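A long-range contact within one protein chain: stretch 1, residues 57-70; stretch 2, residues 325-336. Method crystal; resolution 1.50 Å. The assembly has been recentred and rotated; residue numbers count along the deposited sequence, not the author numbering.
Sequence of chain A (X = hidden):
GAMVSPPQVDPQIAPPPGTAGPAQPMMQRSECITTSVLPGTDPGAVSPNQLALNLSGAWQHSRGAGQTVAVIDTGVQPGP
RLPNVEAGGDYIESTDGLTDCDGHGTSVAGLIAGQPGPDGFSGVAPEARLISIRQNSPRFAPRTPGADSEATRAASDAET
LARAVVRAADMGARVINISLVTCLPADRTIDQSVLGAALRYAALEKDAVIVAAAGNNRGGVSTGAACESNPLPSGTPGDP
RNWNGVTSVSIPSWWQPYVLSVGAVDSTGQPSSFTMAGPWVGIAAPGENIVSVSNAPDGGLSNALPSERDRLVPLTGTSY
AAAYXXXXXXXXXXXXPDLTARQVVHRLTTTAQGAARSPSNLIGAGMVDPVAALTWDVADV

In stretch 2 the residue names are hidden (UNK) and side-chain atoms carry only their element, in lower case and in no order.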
# COMPACT_ATOMS: atom_id res chain seq x y z
N GLY A 57 -12.00 4.79 -19.11
CA GLY A 57 -12.09 3.57 -19.88
C GLY A 57 -12.34 2.36 -19.00
O GLY A 57 -13.13 1.50 -19.31
N ALA A 58 -11.65 2.31 -17.87
CA ALA A 58 -11.77 1.16 -16.97
C ALA A 58 -13.18 1.01 -16.40
O ALA A 58 -13.70 -0.10 -16.29
CB ALA A 58 -10.77 1.28 -15.84
N TRP A 59 -13.80 2.14 -16.06
CA TRP A 59 -15.14 2.11 -15.46
C TRP A 59 -16.25 1.60 -16.39
O TRP A 59 -17.33 1.21 -15.92
CB TRP A 59 -15.53 3.48 -14.91
CG TRP A 59 -14.63 3.97 -13.80
CD1 TRP A 59 -14.04 3.22 -12.82
CD2 TRP A 59 -14.22 5.33 -13.55
NE1 TRP A 59 -13.29 4.01 -11.99
CE2 TRP A 59 -13.38 5.32 -12.40
CE3 TRP A 59 -14.49 6.55 -14.18
CZ2 TRP A 59 -12.79 6.48 -11.89
CZ3 TRP A 59 -13.90 7.69 -13.67
CH2 TRP A 59 -13.06 7.66 -12.53
N GLN A 60 -15.98 1.57 -17.69
CA GLN A 60 -16.85 0.93 -18.64
C GLN A 60 -16.82 -0.59 -18.54
O GLN A 60 -17.72 -1.26 -19.05
CB GLN A 60 -16.52 1.38 -20.07
CG GLN A 60 -16.91 2.84 -20.27
CD GLN A 60 -18.39 3.05 -19.99
OE1 GLN A 60 -19.23 2.35 -20.54
NE2 GLN A 60 -18.71 3.97 -19.08
N HIS A 61 -15.81 -1.14 -17.85
CA HIS A 61 -15.72 -2.57 -17.60
C HIS A 61 -16.08 -2.96 -16.17
O HIS A 61 -16.69 -4.00 -15.95
CB HIS A 61 -14.31 -3.06 -17.94
CG HIS A 61 -13.95 -2.87 -19.38
ND1 HIS A 61 -14.33 -3.76 -20.36
CD2 HIS A 61 -13.28 -1.88 -20.01
CE1 HIS A 61 -13.92 -3.32 -21.53
NE2 HIS A 61 -13.26 -2.19 -21.35
N SER A 62 -15.72 -2.12 -15.21
CA SER A 62 -15.89 -2.46 -13.80
C SER A 62 -15.74 -1.22 -12.94
O SER A 62 -14.96 -0.32 -13.27
CB SER A 62 -14.85 -3.50 -13.39
OG SER A 62 -15.02 -3.83 -12.03
N ARG A 63 -16.47 -1.19 -11.82
CA ARG A 63 -16.31 -0.17 -10.78
C ARG A 63 -15.97 -0.80 -9.41
O ARG A 63 -15.96 -0.12 -8.39
CB ARG A 63 -17.54 0.71 -10.69
CG ARG A 63 -17.60 1.66 -11.88
CD ARG A 63 -18.86 2.46 -11.93
NE ARG A 63 -18.99 3.47 -10.90
CZ ARG A 63 -18.28 4.61 -10.81
NH1 ARG A 63 -17.26 4.88 -11.64
NH2 ARG A 63 -18.58 5.46 -9.84
N GLY A 64 -15.73 -2.11 -9.39
CA GLY A 64 -15.29 -2.79 -8.19
C GLY A 64 -16.43 -3.39 -7.36
O GLY A 64 -16.22 -3.75 -6.22
N ALA A 65 -17.64 -3.49 -7.92
CA ALA A 65 -18.76 -4.04 -7.17
C ALA A 65 -18.46 -5.43 -6.61
O ALA A 65 -17.85 -6.27 -7.26
CB ALA A 65 -20.01 -4.09 -8.04
N GLY A 66 -18.89 -5.62 -5.37
CA GLY A 66 -18.77 -6.87 -4.67
C GLY A 66 -17.43 -7.13 -4.02
O GLY A 66 -17.27 -8.15 -3.37
N GLN A 67 -16.48 -6.23 -4.21
CA GLN A 67 -15.13 -6.44 -3.71
C GLN A 67 -14.91 -5.71 -2.41
O GLN A 67 -15.43 -4.61 -2.22
CB GLN A 67 -14.10 -5.99 -4.74
CG GLN A 67 -14.25 -6.66 -6.09
CD GLN A 67 -14.52 -8.13 -5.99
OE1 GLN A 67 -13.68 -8.88 -5.52
NE2 GLN A 67 -15.75 -8.56 -6.38
N THR A 68 -14.17 -6.34 -1.50
CA THR A 68 -13.79 -5.73 -0.24
C THR A 68 -12.28 -5.56 -0.22
O THR A 68 -11.56 -6.53 -0.42
CB THR A 68 -14.21 -6.59 0.96
OG1 THR A 68 -15.65 -6.74 0.97
CG2 THR A 68 -13.80 -5.94 2.24
N VAL A 69 -11.82 -4.34 0.01
CA VAL A 69 -10.39 -4.04 0.10
C VAL A 69 -10.07 -3.62 1.52
O VAL A 69 -10.68 -2.68 2.06
CB VAL A 69 -9.98 -2.88 -0.86
CG1 VAL A 69 -8.49 -2.63 -0.79
CG2 VAL A 69 -10.42 -3.15 -2.30
N ALA A 70 -9.12 -4.31 2.13
CA ALA A 70 -8.64 -3.91 3.46
C ALA A 70 -7.53 -2.89 3.31
O ALA A 70 -6.61 -3.10 2.54
CB ALA A 70 -8.13 -5.10 4.24
N UNK A 325 -2.89 0.51 -7.40
CA UNK A 325 -2.88 -0.87 -7.79
C UNK A 325 -3.93 -1.71 -7.07
O UNK A 325 -4.57 -2.55 -7.69
c UNK A 325 -1.50 -3.00 -7.97
c UNK A 325 -0.54 -0.79 -8.65
c UNK A 325 -1.48 -1.48 -7.68
N UNK A 326 -4.10 -1.50 -5.77
CA UNK A 326 -5.20 -2.16 -5.05
C UNK A 326 -6.56 -1.86 -5.66
O UNK A 326 -7.43 -2.74 -5.76
o UNK A 326 -4.05 -2.40 -2.98
c UNK A 326 -5.16 -1.77 -3.59
N UNK A 327 -6.81 -0.60 -6.00
CA UNK A 327 -8.06 -0.27 -6.69
C UNK A 327 -8.22 -0.99 -8.02
O UNK A 327 -9.29 -1.50 -8.33
N UNK A 328 -7.16 -1.05 -8.81
CA UNK A 328 -7.21 -1.79 -10.07
C UNK A 328 -7.45 -3.27 -9.85
O UNK A 328 -8.21 -3.89 -10.57
c UNK A 328 -5.95 -1.58 -10.93
c UNK A 328 -5.75 -0.12 -11.26
c UNK A 328 -6.05 -2.33 -12.24
N UNK A 329 -6.79 -3.85 -8.85
CA UNK A 329 -7.04 -5.24 -8.48
C UNK A 329 -8.51 -5.47 -8.15
O UNK A 329 -9.08 -6.45 -8.57
c UNK A 329 -6.15 -5.69 -7.32
N UNK A 330 -9.14 -4.55 -7.42
CA UNK A 330 -10.57 -4.67 -7.11
C UNK A 330 -11.40 -4.63 -8.40
O UNK A 330 -12.37 -5.38 -8.53
c UNK A 330 -11.04 -3.57 -6.15
N UNK A 331 -11.04 -3.76 -9.35
CA UNK A 331 -11.75 -3.75 -10.64
C UNK A 331 -11.67 -5.12 -11.29
O UNK A 331 -12.67 -5.66 -11.81
c UNK A 331 -10.94 -0.31 -12.30
c UNK A 331 -11.36 -1.24 -11.15
c UNK A 331 -11.18 -2.69 -11.58
c UNK A 331 -12.75 -0.91 -10.62
N UNK A 332 -10.47 -5.67 -11.33
CA UNK A 332 -10.21 -6.94 -12.02
C UNK A 332 -10.96 -8.07 -11.33
O UNK A 332 -11.56 -8.91 -11.99
c UNK A 332 -8.04 -6.23 -13.08
c UNK A 332 -8.69 -7.22 -12.12
c UNK A 332 -8.42 -8.65 -12.57
N UNK A 333 -10.92 -8.12 -9.99
CA UNK A 333 -11.62 -9.19 -9.29
C UNK A 333 -13.13 -9.10 -9.40
O UNK A 333 -13.79 -10.14 -9.39
n UNK A 333 -8.67 -12.15 -4.48
c UNK A 333 -9.12 -12.52 -5.67
c UNK A 333 -9.43 -10.17 -6.33
c UNK A 333 -9.72 -9.42 -7.60
n UNK A 333 -9.55 -11.61 -6.54
c UNK A 333 -11.21 -9.27 -7.82
n UNK A 333 -9.19 -13.80 -5.96
N UNK A 334 -13.67 -7.90 -9.55
CA UNK A 334 -15.10 -7.74 -9.77
C UNK A 334 -15.50 -8.24 -11.15
O UNK A 334 -16.50 -8.92 -11.30
c UNK A 334 -15.51 -6.28 -9.60
o UNK A 334 -16.89 -6.08 -9.83
N UNK A 335 -14.72 -7.89 -12.17
CA UNK A 335 -15.03 -8.30 -13.54
C UNK A 335 -14.83 -9.79 -13.74
O UNK A 335 -15.62 -10.45 -14.45
c UNK A 335 -14.22 -7.52 -14.56
c UNK A 335 -14.56 -8.00 -15.96
n UNK A 335 -13.96 -7.03 -19.56
c UNK A 335 -14.18 -7.07 -17.08
c UNK A 335 -14.58 -7.70 -18.39
N UNK A 336 -13.78 -10.32 -13.10
CA UNK A 336 -13.42 -11.73 -13.25
C UNK A 336 -13.39 -12.37 -11.86
O UNK A 336 -12.33 -12.65 -11.31
c UNK A 336 -11.97 -11.21 -15.26
c UNK A 336 -12.56 -11.77 -16.37
c UNK A 336 -11.71 -10.00 -17.75
c UNK A 336 -12.47 -11.15 -17.61
c UNK A 336 -12.06 -11.86 -13.92
c UNK A 336 -11.23 -10.05 -15.42
c UNK A 336 -11.10 -9.46 -16.66
O HOH W 1 -16.43 -5.54 -20.37

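Position 325 has three side-chain carbons, one carrying the other two. They lie far from stretch 1. The fork at the first carbon makes it Val 325.

Position 326 has one carbon and then one oxygen. Its CB comes within 4.4 Å of Val 69 CG1. This is Ser 326.

Position 327 has no side-chain atoms, so it is Gly 327.

Position 328 again has one carbon carrying two, and it points away from stretch 1. It is Val 328.

Position 329 has a single carbon, which makes no contact with stretch 1. It is Ala 329.

Position 330 also has one carbon. This CB lies 3.9 Å from Val 69 CG2, an apolar contact with the strand. The residue is Ala 330. Its CB is also 4.1 Å from Gln 67 CB.

Position 331 has four carbons, forked at the second. One branch tip reaches Ala 58 CB; the other lies against the backbone at Arg 63 and Gly 64. It is Leu 331. CD1 is 3.9 Å from Ala 58 CB, and CD2 is 3.4 Å from Gly 64 N.

Position 332 has one carbon carrying two and points away. It is Val 332.

Position 333 has three carbons, a nitrogen, then a carbon carrying two more nitrogens. Its CB is 3.4 Å from Gln 67 OE1, but the chain leads away. The guanidinium identifies Arg 333.

Position 334 has one carbon and one oxygen. The oxygen is 2.8 Å from Ala 65 O, so it is a hydroxyl donating a hydrogen bond to that carbonyl. This is Ser 334.

Position 335 has four carbons in a row ending in nitrogen. The chain is extended, all t, and its end approaches the His 61 ring. It is Lys 335. NZ gives a weak hydrogen bond to His 61 ND1 at 3.4 Å, and a water bridges the same two atoms.

Position 336 has one carbon and a six-carbon ring, out of reach of stretch 1. It is Phe 336, the first residue to leave helical geometry.

The contact packs one side of the helix against the loop and strand. Ser 62 OG donates to Leu 331 O at 3.0 Å and accepts from Gly 64 N at 3.2 Å. Ala 65 O receives both Ser 334 OG and, at 3.2 Å, Gln 67 NE2. The bonds from Ser 62 OG to Leu 331 O and from Ser 334 OG to Ala 65 O tie the loop to the helix; the other two brace the loop itself. Leu 331 and Ala 330 supply the apolar packing.

Stretch 2, residues 325-336: VSGVAALVRSKF
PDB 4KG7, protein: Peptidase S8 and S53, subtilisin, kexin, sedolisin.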